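Local coordinates for putative uncharacterized protein (PDB 3PGB) that probably oxidises primary amines to aldehydes, as a copper amine oxidase carrying one topaquinone cofactor per subunit, at residues 66-71 and 110-115. Sequence-based numbering, arbitrary orientation.
Sequences NVWYGL and HRPNKS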
loop_
_atom_site.group_PDB
_atom_site.type_symbol
_atom_site.label_atom_id
_atom_site.label_comp_id
_atom_site.label_asym_id
_atom_site.label_seq_id
_atom_site.Cartn_x
_atom_site.Cartn_y
_atom_site.Cartn_z
ATOM N N ASN A 66 23.387 22.878 -10.665
ATOM C CA ASN A 66 22.553 21.743 -11.045
ATOM C C ASN A 66 22.936 21.345 -12.469
ATOM O O ASN A 66 22.469 21.928 -13.447
ATOM C CB ASN A 66 21.066 22.091 -10.925
ATOM C CG ASN A 66 20.150 20.908 -11.218
ATOM O OD1 ASN A 66 20.493 20.003 -11.974
ATOM N ND2 ASN A 66 18.964 20.930 -10.631
ATOM N N VAL A 67 23.795 20.339 -12.564
ATOM C CA VAL A 67 24.381 19.933 -13.830
ATOM C C VAL A 67 23.459 19.037 -14.676
ATOM O O VAL A 67 23.840 18.644 -15.785
ATOM C CB VAL A 67 25.732 19.208 -13.596
ATOM C CG1 VAL A 67 26.678 20.088 -12.800
ATOM C CG2 VAL A 67 25.520 17.873 -12.890
ATOM N N TRP A 68 22.262 18.726 -14.166
ATOM C CA TRP A 68 21.328 17.812 -14.832
ATOM C C TRP A 68 20.009 18.433 -15.319
ATOM O O TRP A 68 19.390 17.899 -16.242
ATOM C CB TRP A 68 20.944 16.667 -13.896
ATOM C CG TRP A 68 22.072 15.976 -13.209
ATOM C CD1 TRP A 68 22.819 14.944 -13.694
ATOM C CD2 TRP A 68 22.551 16.235 -11.888
ATOM N NE1 TRP A 68 23.745 14.557 -12.761
ATOM C CE2 TRP A 68 23.600 15.332 -11.642
ATOM C CE3 TRP A 68 22.197 17.150 -10.891
ATOM C CZ2 TRP A 68 24.300 15.313 -10.437
ATOM C CZ3 TRP A 68 22.889 17.133 -9.696
ATOM C CH2 TRP A 68 23.929 16.220 -9.478
ATOM N N TYR A 69 19.562 19.523 -14.701
ATOM C CA TYR A 69 18.171 19.974 -14.868
ATOM C C TYR A 69 17.735 20.158 -16.319
ATOM O O TYR A 69 16.713 19.620 -16.736
ATOM C CB TYR A 69 17.895 21.267 -14.083
ATOM C CG TYR A 69 16.472 21.758 -14.241
ATOM C CD1 TYR A 69 15.432 21.170 -13.534
ATOM C CD2 TYR A 69 16.162 22.792 -15.115
ATOM C CE1 TYR A 69 14.128 21.602 -13.677
ATOM C CE2 TYR A 69 14.849 23.234 -15.268
ATOM C CZ TYR A 69 13.841 22.634 -14.546
ATOM O OH TYR A 69 12.542 23.061 -14.685
ATOM N N GLY A 70 18.500 20.935 -17.073
ATOM C CA GLY A 70 18.149 21.232 -18.451
ATOM C C GLY A 70 18.823 22.478 -18.979
ATOM O O GLY A 70 19.589 23.135 -18.268
ATOM N N LEU A 71 18.528 22.798 -20.234
ATOM C CA LEU A 71 19.084 23.985 -20.879
ATOM C C LEU A 71 18.371 25.237 -20.386
ATOM O O LEU A 71 17.174 25.210 -20.127
ATOM C CB LEU A 71 18.939 23.884 -22.403
ATOM C CG LEU A 71 19.685 22.736 -23.088
ATOM C CD1 LEU A 71 19.224 22.577 -24.536
ATOM C CD2 LEU A 71 21.186 22.943 -23.020
ATOM N N HIS A 110 22.308 17.568 -22.739
ATOM C CA HIS A 110 22.871 16.242 -22.613
ATOM C C HIS A 110 23.328 16.130 -21.174
ATOM O O HIS A 110 24.139 16.934 -20.729
ATOM C CB HIS A 110 24.048 16.049 -23.562
ATOM C CG HIS A 110 24.753 14.745 -23.379
ATOM N ND1 HIS A 110 24.265 13.558 -23.880
ATOM C CD2 HIS A 110 25.907 14.439 -22.744
ATOM C CE1 HIS A 110 25.091 12.578 -23.568
ATOM N NE2 HIS A 110 26.097 13.086 -22.880
ATOM N N ARG A 111 22.799 15.156 -20.441
ATOM C CA ARG A 111 23.196 14.972 -19.044
ATOM C C ARG A 111 24.625 14.470 -18.964
ATOM O O ARG A 111 25.007 13.561 -19.702
ATOM C CB ARG A 111 22.260 14.011 -18.318
ATOM C CG ARG A 111 21.019 14.688 -17.799
ATOM C CD ARG A 111 19.967 13.685 -17.378
ATOM N NE ARG A 111 18.671 14.331 -17.173
ATOM C CZ ARG A 111 17.524 13.686 -16.984
ATOM N NH1 ARG A 111 17.489 12.360 -16.959
ATOM N NH2 ARG A 111 16.401 14.376 -16.818
ATOM N N PRO A 112 25.426 15.068 -18.073
ATOM C CA PRO A 112 26.821 14.673 -17.989
ATOM C C PRO A 112 26.978 13.275 -17.407
ATOM O O PRO A 112 26.122 12.811 -16.655
ATOM C CB PRO A 112 27.435 15.726 -17.060
ATOM C CG PRO A 112 26.321 16.212 -16.247
ATOM C CD PRO A 112 25.095 16.130 -17.108
ATOM N N ASN A 113 28.066 12.617 -17.784
ATOM C CA ASN A 113 28.390 11.304 -17.268
ATOM C C ASN A 113 28.586 11.361 -15.754
ATOM O O ASN A 113 29.043 12.372 -15.216
ATOM C CB ASN A 113 29.660 10.776 -17.952
ATOM C CG ASN A 113 29.456 10.490 -19.435
ATOM O OD1 ASN A 113 28.337 10.227 -19.881
ATOM N ND2 ASN A 113 30.540 10.535 -20.204
ATOM N N LYS A 114 28.232 10.276 -15.072
ATOM C CA LYS A 114 28.403 10.192 -13.619
ATOM C C LYS A 114 29.869 10.391 -13.224
ATOM O O LYS A 114 30.165 10.995 -12.192
ATOM C CB LYS A 114 27.892 8.845 -13.105
ATOM C CG LYS A 114 27.869 8.692 -11.593
ATOM C CD LYS A 114 27.393 7.299 -11.198
ATOM C CE LYS A 114 27.526 7.059 -9.707
ATOM N NZ LYS A 114 26.747 5.863 -9.276
ATOM N N SER A 115 30.778 9.886 -14.056
ATOM C CA SER A 115 32.213 10.021 -13.811
ATOM C C SER A 115 32.683 11.486 -13.866
ATOM O O SER A 115 33.697 11.825 -13.259
ATOM C CB SER A 115 33.010 9.148 -14.793
ATOM O OG SER A 115 32.663 9.436 -16.142
HETATM O O HOH W 1 24.457 11.898 -14.659
#
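Pro-112 lays its ring across the backbone and side chain of Val-67: its CD lies 3.1 Å from Val-67 O, while its CG reaches Val-67 CG2 at 3.8 Å. Proline, with no amide hydrogen to offer that carbonyl, meets it with ring carbons. With CG1 of the valine anti to the carbonyl carbon (chi1 -56°), CG2 both touches the proline and lies over the centre of one face of the Trp-68 indole, 3.4 Å above the ring plane. The broad indole can take Val-67 on this face while its NE1 serves polar partners. Arg-111 passes at the indole edge with its CG, and its long, extended chain runs on to Ala-357 and Phe-367, Trp-68 O lying near the guanidinium plane but 3.8 Å from NE. A single water bridges the two segments, giving a hydrogen to Pro-112 O at 2.8 Å and accepting a weak bond from Trp-68 NE1, whose stronger partner is Tyr-378 OH. Asn-66 suits the turn because its OD1 accepts hydrogen bonds from both Trp-68 N, in the carbonyl plane at 3.1 Å, and Tyr-69 N, from above that plane, an Asx turn within a wider Asx motif. Trp-68 also stacks on Phe-367 and meets Tyr-355 edge-to-face, so the loop before helix 73-84 packs against strands 352-359 and 363-371. Lys-114, beginning helix 114-122, forms salt bridges with the calcium-site residues Asp-541, Asp-543 and Asp-687. With no direct hydrogen bond between the segments, van der Waals packing on a carbonyl and on side chains, plus one shared water, suggests that shape complementarity outweighs polar pairing.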